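Angiopoietin-related protein 3 (Homo sapiens, PDB 6EUA) raises plasma triglycerides by inhibiting lipoprotein lipase and, through the fibrinogen-like domain described here, mediates endothelial cell adhesion. Local coordinates at residues Ile29-Ser32 against Val36-Val39; Thr14-Arg19 against Gly25-Arg30; Tyr40-Ser45 against Ser213-Ile218. One frame throughout, in Å; residues are numbered along the deposited sequence.

Contact 1 (Ile29-Ser32 against Val36-Val39); sequences IRPS and VFHV
The amide N of Ile-29 donates to the carbonyl O of Phe-37 at 2.9 Å, almost perfectly straight at 177°. The return bond, from Phe-37 N to Ile-29 O, is 3.1 Å long, and together the two make Ile-29 and Phe-37 a hydrogen-bonded antiparallel pair. Their side chains emerge on the same face of the sheet. With CG lodged between its backbone N and carbonyl carbon (chi1 62°), Phe-37 lays its ring over Ile-29, whose CG1 sits beneath one face in a CH-pi contact, 4.2 Å from the centroid and displaced toward the rim. Beyond it, Ile-29 CD1 touches both Phe-37 CE1 and Val-39 CG1, 3.6 Å from the latter. Pro-31 meets the ring near CE2, its CD 3.6 Å away. With an alanine for Phe-37, a gap is likely to open above Ile-29 CG1 and Pro-31 would lose the ring it lies against. Just before the strand, Val-36 CG2 rests across the aliphatic part of Arg-30, whose NH1 is held by Ser-34 O. Helix 84-91 adds Ile-90 against Ile-29 and Pro-31. The arrangement is that of a beta hairpin's loop end, joining strands 25-29 and 37-44 in the N-terminal part of the fibrinogen C-terminal domain.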
loop_
_atom_site.group_PDB
_atom_site.type_symbol
_atom_site.label_atom_id
_atom_site.label_comp_id
_atom_site.label_asym_id
_atom_site.label_seq_id
_atom_site.Cartn_x
_atom_site.Cartn_y
_atom_site.Cartn_z
ATOM N N ILE A 29 -5.211 -8.722 -12.418
ATOM C CA ILE A 29 -6.112 -9.764 -12.897
ATOM C C ILE A 29 -6.471 -9.448 -14.343
ATOM O O ILE A 29 -6.242 -8.346 -14.843
ATOM C CB ILE A 29 -7.400 -9.898 -12.044
ATOM C CG1 ILE A 29 -8.243 -8.608 -12.130
ATOM C CG2 ILE A 29 -7.068 -10.274 -10.604
ATOM C CD1 ILE A 29 -9.667 -8.746 -11.590
ATOM N N ARG A 30 -7.044 -10.438 -15.018
ATOM C CA ARG A 30 -7.495 -10.255 -16.396
ATOM C C ARG A 30 -8.696 -11.153 -16.611
ATOM O O ARG A 30 -8.558 -12.329 -16.973
ATOM C CB ARG A 30 -6.395 -10.550 -17.417
ATOM C CG ARG A 30 -6.591 -9.803 -18.738
ATOM C CD ARG A 30 -5.978 -10.534 -19.917
ATOM N NE ARG A 30 -6.481 -11.900 -20.021
ATOM C CZ ARG A 30 -7.511 -12.279 -20.779
ATOM N NH1 ARG A 30 -8.168 -11.392 -21.522
ATOM N NH2 ARG A 30 -7.883 -13.556 -20.795
ATOM N N PRO A 31 -9.899 -10.645 -16.357
ATOM C CA PRO A 31 -11.108 -11.408 -16.692
ATOM C C PRO A 31 -11.173 -11.653 -18.193
ATOM O O PRO A 31 -10.507 -10.983 -18.988
ATOM C CB PRO A 31 -12.253 -10.506 -16.211
ATOM C CG PRO A 31 -11.620 -9.553 -15.221
ATOM C CD PRO A 31 -10.203 -9.355 -15.712
ATOM N N SER A 32 -11.981 -12.643 -18.575
ATOM C CA SER A 32 -12.184 -12.958 -19.989
ATOM C C SER A 32 -12.513 -11.711 -20.796
ATOM O O SER A 32 -13.187 -10.798 -20.309
ATOM C CB SER A 32 -13.318 -13.970 -20.152
ATOM O OG SER A 32 -13.137 -15.089 -19.304
ATOM N N VAL A 36 -5.785 -6.274 -18.895
ATOM C CA VAL A 36 -5.237 -6.426 -17.551
ATOM C C VAL A 36 -5.563 -5.181 -16.740
ATOM O O VAL A 36 -5.461 -4.053 -17.237
ATOM C CB VAL A 36 -3.712 -6.640 -17.597
ATOM C CG1 VAL A 36 -3.139 -6.638 -16.184
ATOM C CG2 VAL A 36 -3.341 -7.914 -18.353
ATOM N N PHE A 37 -5.980 -5.375 -15.493
ATOM C CA PHE A 37 -6.106 -4.260 -14.570
ATOM C C PHE A 37 -5.855 -4.759 -13.149
ATOM O O PHE A 37 -5.851 -5.963 -12.882
ATOM C CB PHE A 37 -7.468 -3.553 -14.706
ATOM C CG PHE A 37 -8.665 -4.416 -14.390
ATOM C CD1 PHE A 37 -9.147 -4.508 -13.100
ATOM C CD2 PHE A 37 -9.348 -5.075 -15.399
ATOM C CE1 PHE A 37 -10.270 -5.298 -12.804
ATOM C CE2 PHE A 37 -10.489 -5.853 -15.125
ATOM C CZ PHE A 37 -10.946 -5.963 -13.828
ATOM N N HIS A 38 -5.635 -3.813 -12.239
ATOM C CA HIS A 38 -5.246 -4.135 -10.874
ATOM C C HIS A 38 -6.431 -4.011 -9.936
ATOM O O HIS A 38 -7.251 -3.099 -10.072
ATOM C CB HIS A 38 -4.109 -3.233 -10.392
ATOM C CG HIS A 38 -2.836 -3.459 -11.132
ATOM N ND1 HIS A 38 -1.790 -4.191 -10.612
ATOM C CD2 HIS A 38 -2.461 -3.099 -12.382
ATOM C CE1 HIS A 38 -0.814 -4.250 -11.503
ATOM N NE2 HIS A 38 -1.193 -3.592 -12.584
ATOM N N VAL A 39 -6.495 -4.927 -8.965
ATOM C CA VAL A 39 -7.536 -4.937 -7.953
ATOM C C VAL A 39 -6.874 -5.073 -6.593
ATOM O O VAL A 39 -5.710 -5.470 -6.475
ATOM C CB VAL A 39 -8.550 -6.082 -8.165
ATOM C CG1 VAL A 39 -9.381 -5.845 -9.413
ATOM C CG2 VAL A 39 -7.841 -7.462 -8.186
#

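Contact 2 (Thr14-Arg19 against Gly25-Arg30); sequences TTIYNR and GMYAIR
With CG2 anti to the backbone N and CG1 beside it (chi1 -78°), Ile-16 turns two separate branches from helix 14-18 onto strand 25-29; an extended chi2 then carries CD1 to the backbone side of the tyrosine ring. Tyr-27 answers with CG anti to its carbonyl carbon (chi1 -64°), which places the ring beside the helix, and chi2 turns its face to Ile-16. The CG2 methyl sits over the ring centre, 4.0 Å from the centroid and only 6° off the normal, a CH-pi contact made squarely on the face. The CD1 methyl meanwhile drops between two residues of the strand, 3.5 Å from Tyr-27 CB and 3.5 Å from Ile-29 CG2. The latter pair is closer than ordinary van der Waals contact and marks a tight fit. Ile-29 thus offers its other branch here, and its side chain crosses that of Ile-16 at about a right angle.

No hydrogen bond links the two segments; one helix residue makes the whole of this apolar contact. The hydroxyl of Tyr-27 is engaged beyond it, bonded to Thr-23 O, which anchors the far end of the ring. His-38 of the third subunit packs against the same ring edge-to-face, so the tyrosine serves both the core and the subunit interface. Cys-41 touches both Ile-16 and Tyr-27. The short helix thus lies across the first strand, their axes 10.1 Å apart at closest approach, in a helix-on-sheet packing whose Cys-13–Cys-41 disulfide ties the helix start to adjoining strand 37-44, the N-terminal subdomain arrangement of fibrinogen C-terminal domains.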
loop_
_atom_site.group_PDB
_atom_site.type_symbol
_atom_site.label_atom_id
_atom_site.label_comp_id
_atom_site.label_asym_id
_atom_site.label_seq_id
_atom_site.Cartn_x
_atom_site.Cartn_y
_atom_site.Cartn_z
ATOM N N THR A 14 -10.349 -14.911 -6.395
ATOM C CA THR A 14 -10.503 -16.284 -5.926
ATOM C C THR A 14 -9.452 -17.187 -6.555
ATOM O O THR A 14 -8.886 -18.065 -5.885
ATOM C CB THR A 14 -11.912 -16.790 -6.243
ATOM O OG1 THR A 14 -12.859 -16.050 -5.474
ATOM C CG2 THR A 14 -12.061 -18.287 -5.951
ATOM N N THR A 15 -9.162 -16.983 -7.843
ATOM C CA THR A 15 -8.135 -17.804 -8.465
ATOM C C THR A 15 -6.738 -17.364 -8.020
ATOM O O THR A 15 -5.803 -18.166 -7.984
ATOM C CB THR A 15 -8.263 -17.740 -9.977
ATOM O OG1 THR A 15 -7.507 -16.647 -10.477
ATOM C CG2 THR A 15 -9.721 -17.525 -10.393
ATOM N N ILE A 16 -6.565 -16.084 -7.692
ATOM C CA ILE A 16 -5.314 -15.661 -7.073
ATOM C C ILE A 16 -5.113 -16.390 -5.750
ATOM O O ILE A 16 -4.031 -16.925 -5.480
ATOM C CB ILE A 16 -5.297 -14.128 -6.903
ATOM C CG1 ILE A 16 -4.984 -13.475 -8.242
ATOM C CG2 ILE A 16 -4.282 -13.708 -5.842
ATOM C CD1 ILE A 16 -5.168 -12.012 -8.259
ATOM N N TYR A 17 -6.155 -16.429 -4.909
ATOM C CA TYR A 17 -6.073 -17.163 -3.651
ATOM C C TYR A 17 -5.783 -18.637 -3.896
ATOM O O TYR A 17 -4.837 -19.194 -3.329
ATOM C CB TYR A 17 -7.365 -16.977 -2.852
ATOM C CG TYR A 17 -7.344 -17.625 -1.490
ATOM C CD1 TYR A 17 -7.723 -18.950 -1.337
ATOM C CD2 TYR A 17 -6.961 -16.911 -0.349
ATOM C CE1 TYR A 17 -7.717 -19.551 -0.103
ATOM C CE2 TYR A 17 -6.952 -17.517 0.902
ATOM C CZ TYR A 17 -7.339 -18.839 1.012
ATOM O OH TYR A 17 -7.334 -19.458 2.237
ATOM N N ASN A 18 -6.564 -19.283 -4.762
ATOM C CA ASN A 18 -6.364 -20.716 -4.983
ATOM C C ASN A 18 -4.982 -21.042 -5.535
ATOM O O ASN A 18 -4.515 -22.170 -5.360
ATOM C CB ASN A 18 -7.451 -21.289 -5.908
ATOM C CG ASN A 18 -8.840 -21.099 -5.344
ATOM O OD1 ASN A 18 -9.004 -20.864 -4.145
ATOM N ND2 ASN A 18 -9.852 -21.220 -6.194
ATOM N N ARG A 19 -4.308 -20.085 -6.163
ATOM C CA ARG A 19 -2.946 -20.283 -6.636
ATOM C C ARG A 19 -1.889 -19.998 -5.569
ATOM O O ARG A 19 -0.698 -19.954 -5.896
ATOM C CB ARG A 19 -2.686 -19.405 -7.857
ATOM C CG ARG A 19 -3.379 -19.883 -9.108
ATOM C CD ARG A 19 -2.768 -19.265 -10.344
ATOM N NE ARG A 19 -3.667 -19.379 -11.487
ATOM C CZ ARG A 19 -3.444 -18.819 -12.671
ATOM N NH1 ARG A 19 -2.344 -18.101 -12.864
ATOM N NH2 ARG A 19 -4.323 -18.973 -13.658
ATOM N N GLY A 25 -3.965 -7.633 -0.592
ATOM C CA GLY A 25 -3.107 -6.683 -1.268
ATOM C C GLY A 25 -3.508 -6.504 -2.724
ATOM O O GLY A 25 -4.509 -7.053 -3.192
ATOM N N MET A 26 -2.676 -5.729 -3.428
ATOM C CA MET A 26 -2.926 -5.305 -4.803
ATOM C C MET A 26 -2.385 -6.342 -5.785
ATOM O O MET A 26 -1.221 -6.751 -5.686
ATOM C CB MET A 26 -2.272 -3.936 -5.049
ATOM C CG MET A 26 -2.475 -3.327 -6.465
ATOM S SD MET A 26 -1.686 -1.704 -6.735
ATOM C CE MET A 26 0.015 -2.065 -6.295
ATOM N N TYR A 27 -3.222 -6.752 -6.741
ATOM C CA TYR A 27 -2.857 -7.803 -7.687
ATOM C C TYR A 27 -3.371 -7.454 -9.081
ATOM O O TYR A 27 -4.402 -6.793 -9.221
ATOM C CB TYR A 27 -3.433 -9.169 -7.277
ATOM C CG TYR A 27 -2.918 -9.745 -5.968
ATOM C CD1 TYR A 27 -1.736 -10.474 -5.924
ATOM C CD2 TYR A 27 -3.631 -9.580 -4.782
ATOM C CE1 TYR A 27 -1.263 -11.007 -4.732
ATOM C CE2 TYR A 27 -3.164 -10.112 -3.583
ATOM C CZ TYR A 27 -1.984 -10.827 -3.564
ATOM O OH TYR A 27 -1.518 -11.351 -2.372
ATOM N N ALA A 28 -2.653 -7.912 -10.113
ATOM C CA ALA A 28 -3.136 -7.837 -11.492
ATOM C C ALA A 28 -4.068 -9.009 -11.792
ATOM O O ALA A 28 -3.758 -10.158 -11.458
ATOM C CB ALA A 28 -1.970 -7.838 -12.487
ATOM N N ILE A 29 -5.211 -8.722 -12.418
ATOM C CA ILE A 29 -6.112 -9.764 -12.897
ATOM C C ILE A 29 -6.471 -9.448 -14.343
ATOM O O ILE A 29 -6.242 -8.346 -14.843
ATOM C CB ILE A 29 -7.400 -9.898 -12.044
ATOM C CG1 ILE A 29 -8.243 -8.608 -12.130
ATOM C CG2 ILE A 29 -7.068 -10.274 -10.604
ATOM C CD1 ILE A 29 -9.667 -8.746 -11.590
ATOM N N ARG A 30 -7.044 -10.438 -15.018
ATOM C CA ARG A 30 -7.495 -10.255 -16.396
ATOM C C ARG A 30 -8.696 -11.153 -16.611
ATOM O O ARG A 30 -8.558 -12.329 -16.973
ATOM C CB ARG A 30 -6.395 -10.550 -17.417
ATOM C CG ARG A 30 -6.591 -9.803 -18.738
ATOM C CD ARG A 30 -5.978 -10.534 -19.917
ATOM N NE ARG A 30 -6.481 -11.900 -20.021
ATOM C CZ ARG A 30 -7.511 -12.279 -20.779
ATOM N NH1 ARG A 30 -8.168 -11.392 -21.522
ATOM N NH2 ARG A 30 -7.883 -13.556 -20.795
#

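Contact 3 (Tyr40-Ser45 against Ser213-Ile218); sequences YCDVIS and STKMLI
Strands 40-44 and 213-218 run nearly perpendicular, at 87°, with their axes 8.7 Å apart at closest approach, so side chains alone bridge them. Both belong to the curled antiparallel sheet of the fibrinogen C-terminal domain, in which strand 47-55 pairs with each of them and brings together residues distant in sequence.

Two side chains of the later strand, Lys-215 and Leu-217, meet Asp-42. Its carboxylate, swung out with CG anti to the backbone N (chi1 -156°), receives the ammonium group of Lys-215 in a salt bridge: NZ donates to OD2 at 2.9 Å, on the syn side of that oxygen and 18° out of the carboxylate plane. The lysine chain is extended beyond CG and crosses the aspartate side chain at about a right angle, bringing its CD and CE alongside OD2 as well. The other oxygen, OD1, is bonded to Ser-24 OG and makes a salt bridge with Arg-75 of the third subunit. Two cationic groups and a hydroxyl thus share one carboxylate, an environment that would be expected to stabilise its negative charge and to fix the rotation of the group. The same NH1 of that Arg-75 also bonds to the hydroxyl of Tyr-40, so one arginine of the third subunit grips two residues of this strand.

Leu-217 supplies the apolar half of the contact. Its CD2 methyl lies against the root of the aspartate, 3.4 Å from Asp-42 CB, and also 3.6 Å from Asp-42 OD2, so that the lysine-bound oxygen has a hydrocarbon flank. The other branch points toward Ile-44: the two side chains reach for each other tip to tip, Leu-217 CD1 standing 4.0 Å from Ile-44 CD1.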
loop_
_atom_site.group_PDB
_atom_site.type_symbol
_atom_site.label_atom_id
_atom_site.label_comp_id
_atom_site.label_asym_id
_atom_site.label_seq_id
_atom_site.Cartn_x
_atom_site.Cartn_y
_atom_site.Cartn_z
ATOM N N TYR A 40 -7.633 -4.731 -5.557
ATOM C CA TYR A 40 -7.271 -5.085 -4.189
ATOM C C TYR A 40 -8.004 -6.375 -3.837
ATOM O O TYR A 40 -9.242 -6.419 -3.879
ATOM C CB TYR A 40 -7.609 -3.970 -3.195
ATOM C CG TYR A 40 -7.029 -4.250 -1.834
ATOM C CD1 TYR A 40 -7.728 -5.007 -0.898
ATOM C CD2 TYR A 40 -5.765 -3.788 -1.495
ATOM C CE1 TYR A 40 -7.174 -5.290 0.348
ATOM C CE2 TYR A 40 -5.209 -4.058 -0.255
ATOM C CZ TYR A 40 -5.917 -4.807 0.657
ATOM O OH TYR A 40 -5.357 -5.081 1.881
ATOM N N CYS A 41 -7.245 -7.436 -3.550
ATOM C CA CYS A 41 -7.832 -8.699 -3.115
ATOM C C CYS A 41 -7.856 -8.692 -1.594
ATOM O O CYS A 41 -6.825 -8.467 -0.955
ATOM C CB CYS A 41 -7.053 -9.909 -3.639
ATOM S SG CYS A 41 -7.103 -10.152 -5.461
ATOM N N ASP A 42 -9.025 -8.946 -1.021
ATOM C CA ASP A 42 -9.232 -8.844 0.418
ATOM C C ASP A 42 -9.699 -10.200 0.931
ATOM O O ASP A 42 -10.823 -10.627 0.643
ATOM C CB ASP A 42 -10.244 -7.746 0.735
ATOM C CG ASP A 42 -10.088 -7.183 2.140
ATOM O OD1 ASP A 42 -9.169 -7.615 2.876
ATOM O OD2 ASP A 42 -10.901 -6.299 2.498
ATOM N N VAL A 43 -8.824 -10.872 1.669
ATOM C CA VAL A 43 -9.113 -12.170 2.265
ATOM C C VAL A 43 -9.711 -11.909 3.633
ATOM O O VAL A 43 -9.109 -11.219 4.463
ATOM C CB VAL A 43 -7.843 -13.029 2.368
ATOM C CG1 VAL A 43 -8.147 -14.412 2.950
ATOM C CG2 VAL A 43 -7.182 -13.140 1.002
ATOM N N ILE A 44 -10.916 -12.422 3.853
ATOM C CA ILE A 44 -11.627 -12.253 5.113
ATOM C C ILE A 44 -11.960 -13.639 5.634
ATOM O O ILE A 44 -12.710 -14.387 4.994
ATOM C CB ILE A 44 -12.874 -11.377 4.952
ATOM C CG1 ILE A 44 -12.465 -10.046 4.327
ATOM C CG2 ILE A 44 -13.563 -11.132 6.284
ATOM C CD1 ILE A 44 -13.630 -9.239 3.881
ATOM N N SER A 45 -11.354 -13.996 6.771
ATOM C CA SER A 45 -11.559 -15.282 7.436
ATOM C C SER A 45 -11.319 -16.454 6.483
ATOM O O SER A 45 -12.121 -17.384 6.387
ATOM C CB SER A 45 -12.950 -15.357 8.064
ATOM O OG SER A 45 -13.146 -14.289 8.976
ATOM N N SER A 213 -16.763 4.321 7.636
ATOM C CA SER A 213 -15.954 3.698 6.600
ATOM C C SER A 213 -16.744 2.547 5.999
ATOM O O SER A 213 -17.550 1.908 6.682
ATOM C CB SER A 213 -14.595 3.225 7.151
ATOM O OG SER A 213 -14.753 2.211 8.126
ATOM N N THR A 214 -16.546 2.315 4.698
ATOM C CA THR A 214 -17.278 1.282 3.979
ATOM C C THR A 214 -16.322 0.425 3.164
ATOM O O THR A 214 -15.283 0.898 2.699
ATOM C CB THR A 214 -18.356 1.878 3.011
ATOM O OG1 THR A 214 -17.721 2.603 1.934
ATOM C CG2 THR A 214 -19.318 2.799 3.765
ATOM N N LYS A 215 -16.701 -0.840 2.982
ATOM C CA LYS A 215 -16.111 -1.707 1.976
ATOM C C LYS A 215 -17.237 -2.407 1.239
ATOM O O LYS A 215 -18.218 -2.833 1.855
ATOM C CB LYS A 215 -15.191 -2.775 2.579
ATOM C CG LYS A 215 -13.822 -2.290 3.053
ATOM C CD LYS A 215 -13.117 -3.414 3.793
ATOM C CE LYS A 215 -11.777 -2.981 4.369
ATOM N NZ LYS A 215 -10.809 -4.109 4.429
ATOM N N MET A 216 -17.085 -2.549 -0.072
ATOM C CA MET A 216 -17.936 -3.415 -0.876
ATOM C C MET A 216 -17.055 -4.475 -1.520
ATOM O O MET A 216 -16.051 -4.142 -2.161
ATOM C CB MET A 216 -18.705 -2.607 -1.926
ATOM C CG MET A 216 -19.444 -1.405 -1.312
ATOM S SD MET A 216 -20.468 -0.505 -2.496
ATOM C CE MET A 216 -21.630 -1.795 -2.920
ATOM N N LEU A 217 -17.426 -5.748 -1.340
ATOM C CA LEU A 217 -16.592 -6.879 -1.729
ATOM C C LEU A 217 -17.412 -7.926 -2.474
ATOM O O LEU A 217 -18.531 -8.240 -2.066
ATOM C CB LEU A 217 -15.949 -7.533 -0.496
ATOM C CG LEU A 217 -15.004 -6.610 0.280
ATOM C CD1 LEU A 217 -15.490 -6.421 1.708
ATOM C CD2 LEU A 217 -13.578 -7.144 0.229
ATOM N N ILE A 218 -16.836 -8.519 -3.526
ATOM C CA ILE A 218 -17.540 -9.545 -4.296
ATOM C C ILE A 218 -16.680 -10.792 -4.450
ATOM O O ILE A 218 -15.447 -10.737 -4.397
ATOM C CB ILE A 218 -17.982 -9.040 -5.691
ATOM C CG1 ILE A 218 -16.772 -8.855 -6.619
ATOM C CG2 ILE A 218 -18.790 -7.753 -5.563
ATOM C CD1 ILE A 218 -17.161 -8.326 -8.008
#

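The three contacts follow strand 37-44 and its neighbours through one fibrinogen C-terminal domain. Along the chain contact 2 opens first, placing helix 13-18 on strand 25-29; contact 1 begins where contact 2 ends, sharing Ile-29 and Arg-30 with it, and closes the hairpin into 37-44, the two centres about 9 Å apart. Contact 3 follows contact 1, about 17 Å from its centre and 13 Å from that of contact 2, and joins the later half of 37-44 to strand 213-220, linking the N-terminal hairpin to the end of the chain within one sheet. Contacts 2 and 3 touch the third subunit and contact 1 the second, placing this region at interfaces of the trimeric assembly.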